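Local coordinates for conserved hypothetical protein (PDB 4QDY) that is of unknown function and belongs to the YbbR-like family, its chain carrying two YbbR domains built largely of beta strands, at residues 71-76 with 97-102; 19-24 with 64-69. One frame throughout, in Å; residues are numbered along the deposited sequence.

Interaction 1 (71-76 with 97-102); sequences GTIEVP and VKIGKK
Ile73 carries CG1 anti to its backbone N (chi1 -168°), which leaves CG2 between N and the carbonyl carbon. Ile99 has CG1 beside its own N (chi1 -50°), with CD1 extended beyond it. The two side chains meet obliquely, CG2 of Ile73 lying 3.9 Å from CD1 of Ile99. They belong to an antiparallel beta hairpin of a YbbR-like domain, between strands 71-80 and 87-113. Gly71 with Ile99 and Ile73 with Val97 are hydrogen-bonded pairs, and Thr72 with Lys98 is the non-hydrogen-bonded pair between them, its CA atoms 4.1 Å apart. Gly71 has a positive phi (107°), where a CB would press on the preceding carbonyl oxygen. Ile73, Val97 and Ile99 share one face of the sheet, where Ile29 of strand 27-30 touches both Val97 and Ile99. Thr72 and Lys98 point to the other face; Thr72 N is hydrogen-bonded to Thr156 OG1 of the second subunit. The backbone bonds differ in geometry: Val97 N approaches Ile73 O nearly in line with the carbonyl, at 2.8 Å, whereas Ile99 N sits well above the carbonyl plane of Gly71. Within this ladder, the C-H of Thr72 CA also points toward Val97 O, 3.4 Å from CA.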
loop_
_atom_site.group_PDB
_atom_site.type_symbol
_atom_site.label_atom_id
_atom_site.label_comp_id
_atom_site.label_asym_id
_atom_site.label_seq_id
_atom_site.Cartn_x
_atom_site.Cartn_y
_atom_site.Cartn_z
ATOM N N GLY A 71 -8.636 -0.055 14.832
ATOM C CA GLY A 71 -7.415 0.483 15.415
ATOM C C GLY A 71 -6.153 0.032 14.712
ATOM O O GLY A 71 -6.189 -0.876 13.877
ATOM N N THR A 72 -5.026 0.672 15.055
ATOM C CA THR A 72 -3.711 0.386 14.484
ATOM C C THR A 72 -3.100 -0.812 15.263
ATOM O O THR A 72 -3.154 -0.846 16.494
ATOM C CB THR A 72 -2.824 1.661 14.484
ATOM O OG1 THR A 72 -1.550 1.375 13.907
ATOM C CG2 THR A 72 -2.656 2.302 15.865
ATOM N N ILE A 73 -2.577 -1.816 14.522
ATOM C CA ILE A 73 -1.986 -3.057 15.060
ATOM C C ILE A 73 -0.851 -3.555 14.129
ATOM O O ILE A 73 -0.864 -3.254 12.934
ATOM C CB ILE A 73 -3.098 -4.156 15.239
ATOM C CG1 ILE A 73 -2.599 -5.377 16.066
ATOM C CG2 ILE A 73 -3.760 -4.565 13.896
ATOM C CD1 ILE A 73 -3.632 -6.494 16.379
ATOM N N GLU A 74 0.124 -4.313 14.680
ATOM C CA GLU A 74 1.181 -4.921 13.869
ATOM C C GLU A 74 0.939 -6.433 13.850
ATOM O O GLU A 74 0.692 -7.036 14.901
ATOM C CB GLU A 74 2.611 -4.558 14.319
ATOM C CG GLU A 74 3.035 -4.989 15.714
ATOM C CD GLU A 74 4.520 -4.853 16.001
ATOM O OE1 GLU A 74 5.284 -4.484 15.079
ATOM O OE2 GLU A 74 4.927 -5.166 17.142
ATOM N N VAL A 75 0.942 -7.029 12.646
ATOM C CA VAL A 75 0.640 -8.451 12.466
ATOM C C VAL A 75 1.846 -9.197 11.849
ATOM O O VAL A 75 2.504 -8.667 10.947
ATOM C CB VAL A 75 -0.638 -8.682 11.611
ATOM C CG1 VAL A 75 -1.893 -8.322 12.399
ATOM C CG2 VAL A 75 -0.591 -7.939 10.272
ATOM N N PRO A 76 2.136 -10.438 12.318
ATOM C CA PRO A 76 3.266 -11.189 11.750
ATOM C C PRO A 76 2.922 -11.782 10.391
ATOM O O PRO A 76 1.815 -12.284 10.197
ATOM C CB PRO A 76 3.526 -12.297 12.783
ATOM C CG PRO A 76 2.586 -12.030 13.930
ATOM C CD PRO A 76 1.470 -11.215 13.380
ATOM N N VAL A 97 -0.677 -2.216 10.387
ATOM C CA VAL A 97 -1.930 -1.977 9.673
ATOM C C VAL A 97 -2.883 -1.126 10.533
ATOM O O VAL A 97 -3.082 -1.423 11.713
ATOM C CB VAL A 97 -2.606 -3.322 9.269
ATOM C CG1 VAL A 97 -3.869 -3.084 8.450
ATOM C CG2 VAL A 97 -1.648 -4.224 8.494
ATOM N N LYS A 98 -3.476 -0.081 9.915
ATOM C CA LYS A 98 -4.494 0.786 10.514
ATOM C C LYS A 98 -5.859 0.299 10.031
ATOM O O LYS A 98 -6.257 0.596 8.900
ATOM C CB LYS A 98 -4.248 2.273 10.177
ATOM C CG LYS A 98 -5.293 3.229 10.762
ATOM C CD LYS A 98 -5.127 4.653 10.251
ATOM C CE LYS A 98 -6.222 5.562 10.756
ATOM N NZ LYS A 98 -6.084 6.941 10.219
ATOM N N ILE A 99 -6.543 -0.496 10.862
ATOM C CA ILE A 99 -7.853 -1.047 10.519
ATOM C C ILE A 99 -8.922 -0.064 10.998
ATOM O O ILE A 99 -9.015 0.219 12.192
ATOM C CB ILE A 99 -8.055 -2.475 11.105
ATOM C CG1 ILE A 99 -6.854 -3.397 10.769
ATOM C CG2 ILE A 99 -9.393 -3.077 10.633
ATOM C CD1 ILE A 99 -6.802 -4.751 11.505
ATOM N N GLY A 100 -9.685 0.466 10.054
ATOM C CA GLY A 100 -10.771 1.401 10.320
ATOM C C GLY A 100 -12.056 0.945 9.664
ATOM O O GLY A 100 -12.012 0.158 8.716
ATOM N N LYS A 101 -13.208 1.422 10.164
ATOM C CA LYS A 101 -14.512 1.070 9.597
ATOM C C LYS A 101 -14.652 1.705 8.212
ATOM O O LYS A 101 -14.383 2.903 8.055
ATOM C CB LYS A 101 -15.659 1.502 10.525
ATOM N N LYS A 102 -15.002 0.883 7.202
ATOM C CA LYS A 102 -15.163 1.300 5.809
ATOM C C LYS A 102 -16.320 2.299 5.696
ATOM O O LYS A 102 -17.471 1.950 5.976
ATOM C CB LYS A 102 -15.400 0.070 4.918
ATOM C CG LYS A 102 -15.379 0.337 3.418
ATOM C CD LYS A 102 -15.825 -0.913 2.668
ATOM C CE LYS A 102 -15.721 -0.827 1.165
ATOM N NZ LYS A 102 -14.310 -0.783 0.696
#

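Interaction 2 (19-24 with 64-69); sequences DIRYNS and DLTDAG
Leu65 fits its side chain against Ile20 and Tyr22, and this apolar side is the close-packed part of the contact. Chi1 (-57°) sets Leu65 CG anti to the carbonyl carbon, and the extended chi2 (179°) carries CD1 to 3.6 Å from Ile20 CG2, while Leu65 CB lies 3.8 Å from Tyr22 CB. A single backbone bond joins the segments, Leu65 N to Arg21 O at 2.8 Å, continuing the parallel pairing of Arg21 with Asp64 at the end of strand 60-64. The exposed side is looser. Arg21, extended from CG to NE, runs alongside Asp64 in the same direction, but NE stays 4.5 Å from Asp64 OD1, too far for a salt bridge, and the guanidinium and carboxylate planes are 68° apart. Asp64 OD1 instead takes two donors from one face of its carboxylate: Thr66 OG1 at 2.7 Å and, in an Asx turn, the more distant Thr66 N. Thr66 CG2 lies 3.9 Å from Arg21 NE. Near the end of strand 9-21, Ile20 N is hydrogen-bonded to Glu35 OE2 of the second subunit. Inward, Leu65 meets Ile29 of strand 27-30, Val75 of strand 71-80, and Val97 and Ile99 of strand 87-113.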
loop_
_atom_site.group_PDB
_atom_site.type_symbol
_atom_site.label_atom_id
_atom_site.label_comp_id
_atom_site.label_asym_id
_atom_site.label_seq_id
_atom_site.Cartn_x
_atom_site.Cartn_y
_atom_site.Cartn_z
ATOM N N ASP A 19 -0.452 -11.207 0.769
ATOM C CA ASP A 19 -1.842 -11.621 0.618
ATOM C C ASP A 19 -2.522 -11.443 1.977
ATOM O O ASP A 19 -2.458 -12.316 2.841
ATOM C CB ASP A 19 -1.939 -13.063 0.073
ATOM C CG ASP A 19 -3.309 -13.455 -0.464
ATOM O OD1 ASP A 19 -4.318 -13.229 0.245
ATOM O OD2 ASP A 19 -3.366 -14.046 -1.564
ATOM N N ILE A 20 -3.129 -10.270 2.174
ATOM C CA ILE A 20 -3.782 -9.886 3.421
ATOM C C ILE A 20 -5.242 -10.340 3.413
ATOM O O ILE A 20 -6.013 -9.927 2.547
ATOM C CB ILE A 20 -3.673 -8.352 3.642
ATOM C CG1 ILE A 20 -2.192 -7.909 3.678
ATOM C CG2 ILE A 20 -4.413 -7.935 4.919
ATOM C CD1 ILE A 20 -1.942 -6.446 3.716
ATOM N N ARG A 21 -5.616 -11.166 4.406
ATOM C CA ARG A 21 -6.978 -11.656 4.593
ATOM C C ARG A 21 -7.695 -10.756 5.605
ATOM O O ARG A 21 -7.215 -10.585 6.731
ATOM C CB ARG A 21 -6.994 -13.136 5.035
ATOM C CG ARG A 21 -8.400 -13.687 5.275
ATOM C CD ARG A 21 -8.405 -15.151 5.668
ATOM N NE ARG A 21 -9.750 -15.605 6.027
ATOM C CZ ARG A 21 -10.641 -16.098 5.170
ATOM N NH1 ARG A 21 -10.340 -16.213 3.881
ATOM N NH2 ARG A 21 -11.839 -16.476 5.594
ATOM N N TYR A 22 -8.834 -10.168 5.179
ATOM C CA TYR A 22 -9.682 -9.270 5.968
ATOM C C TYR A 22 -11.003 -9.011 5.239
ATOM O O TYR A 22 -11.062 -9.132 4.011
ATOM C CB TYR A 22 -8.956 -7.932 6.258
ATOM C CG TYR A 22 -8.868 -6.982 5.082
ATOM C CD1 TYR A 22 -7.980 -7.217 4.035
ATOM C CD2 TYR A 22 -9.613 -5.807 5.053
ATOM C CE1 TYR A 22 -7.897 -6.347 2.949
ATOM C CE2 TYR A 22 -9.517 -4.915 3.987
ATOM C CZ TYR A 22 -8.659 -5.189 2.935
ATOM O OH TYR A 22 -8.562 -4.306 1.887
ATOM N N ASN A 23 -12.052 -8.620 5.987
ATOM C CA ASN A 23 -13.349 -8.296 5.402
ATOM C C ASN A 23 -13.268 -6.883 4.819
ATOM O O ASN A 23 -13.421 -5.894 5.541
ATOM C CB ASN A 23 -14.474 -8.443 6.440
ATOM C CG ASN A 23 -15.882 -8.293 5.906
ATOM O OD1 ASN A 23 -16.132 -7.894 4.759
ATOM N ND2 ASN A 23 -16.850 -8.615 6.745
ATOM N N SER A 24 -12.997 -6.804 3.503
ATOM C CA SER A 24 -12.832 -5.555 2.754
ATOM C C SER A 24 -14.168 -4.803 2.557
ATOM O O SER A 24 -14.145 -3.673 2.070
ATOM C CB SER A 24 -12.197 -5.831 1.393
ATOM O OG SER A 24 -12.976 -6.729 0.620
ATOM N N ASP A 64 -3.133 -12.197 8.325
ATOM C CA ASP A 64 -4.538 -12.403 8.682
ATOM C C ASP A 64 -4.989 -11.323 9.671
ATOM O O ASP A 64 -4.359 -11.140 10.713
ATOM C CB ASP A 64 -4.733 -13.817 9.271
ATOM C CG ASP A 64 -6.169 -14.252 9.503
ATOM O OD1 ASP A 64 -7.089 -13.575 8.997
ATOM O OD2 ASP A 64 -6.369 -15.312 10.133
ATOM N N LEU A 65 -6.072 -10.601 9.329
ATOM C CA LEU A 65 -6.598 -9.508 10.154
ATOM C C LEU A 65 -8.000 -9.810 10.721
ATOM O O LEU A 65 -8.567 -8.951 11.404
ATOM C CB LEU A 65 -6.674 -8.203 9.330
ATOM C CG LEU A 65 -5.405 -7.660 8.658
ATOM C CD1 LEU A 65 -5.721 -6.393 7.904
ATOM C CD2 LEU A 65 -4.306 -7.369 9.666
ATOM N N THR A 66 -8.549 -11.013 10.443
ATOM C CA THR A 66 -9.892 -11.449 10.856
ATOM C C THR A 66 -10.099 -11.373 12.387
ATOM O O THR A 66 -11.175 -10.949 12.822
ATOM C CB THR A 66 -10.181 -12.882 10.384
ATOM O OG1 THR A 66 -9.124 -13.742 10.810
ATOM C CG2 THR A 66 -10.354 -12.980 8.871
ATOM N N ASP A 67 -9.083 -11.765 13.187
ATOM C CA ASP A 67 -9.150 -11.752 14.653
ATOM C C ASP A 67 -9.200 -10.317 15.200
ATOM O O ASP A 67 -9.991 -10.037 16.102
ATOM C CB ASP A 67 -7.946 -12.497 15.250
ATOM N N ALA A 68 -8.372 -9.418 14.636
ATOM C CA ALA A 68 -8.263 -8.013 15.030
ATOM C C ALA A 68 -9.536 -7.220 14.705
ATOM O O ALA A 68 -10.309 -7.601 13.821
ATOM C CB ALA A 68 -7.075 -7.372 14.329
ATOM N N GLY A 69 -9.732 -6.132 15.444
ATOM C CA GLY A 69 -10.847 -5.216 15.260
ATOM C C GLY A 69 -10.351 -3.902 14.700
ATOM O O GLY A 69 -9.364 -3.879 13.959
#

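How the interactions relate
Interactions 1 and 2 have centres about 9 Å apart and follow one another along the chain: segment 64-69, which begins on the last residue of strand 60-64, leads into strand 71-80 of the hairpin. Leu65 joins them: its CD2 is 3.8 Å from Val75 CG1, and its CD1 is equally far from Val97 CG1. Farther along the loop, Ile99 CG2 comes within 3.4 Å of Gly69 O. Lys102 NZ lies 3.2 Å from Ser24 O, a weak contact between 97-102 and 19-24. Both contacts reach the same sheet and both touch the second subunit. With the function unknown, neither contact can be assigned to an active site; a PEG molecule, probably from the crystallisation liquor, lies about 6 Å from the Thr66 side chain.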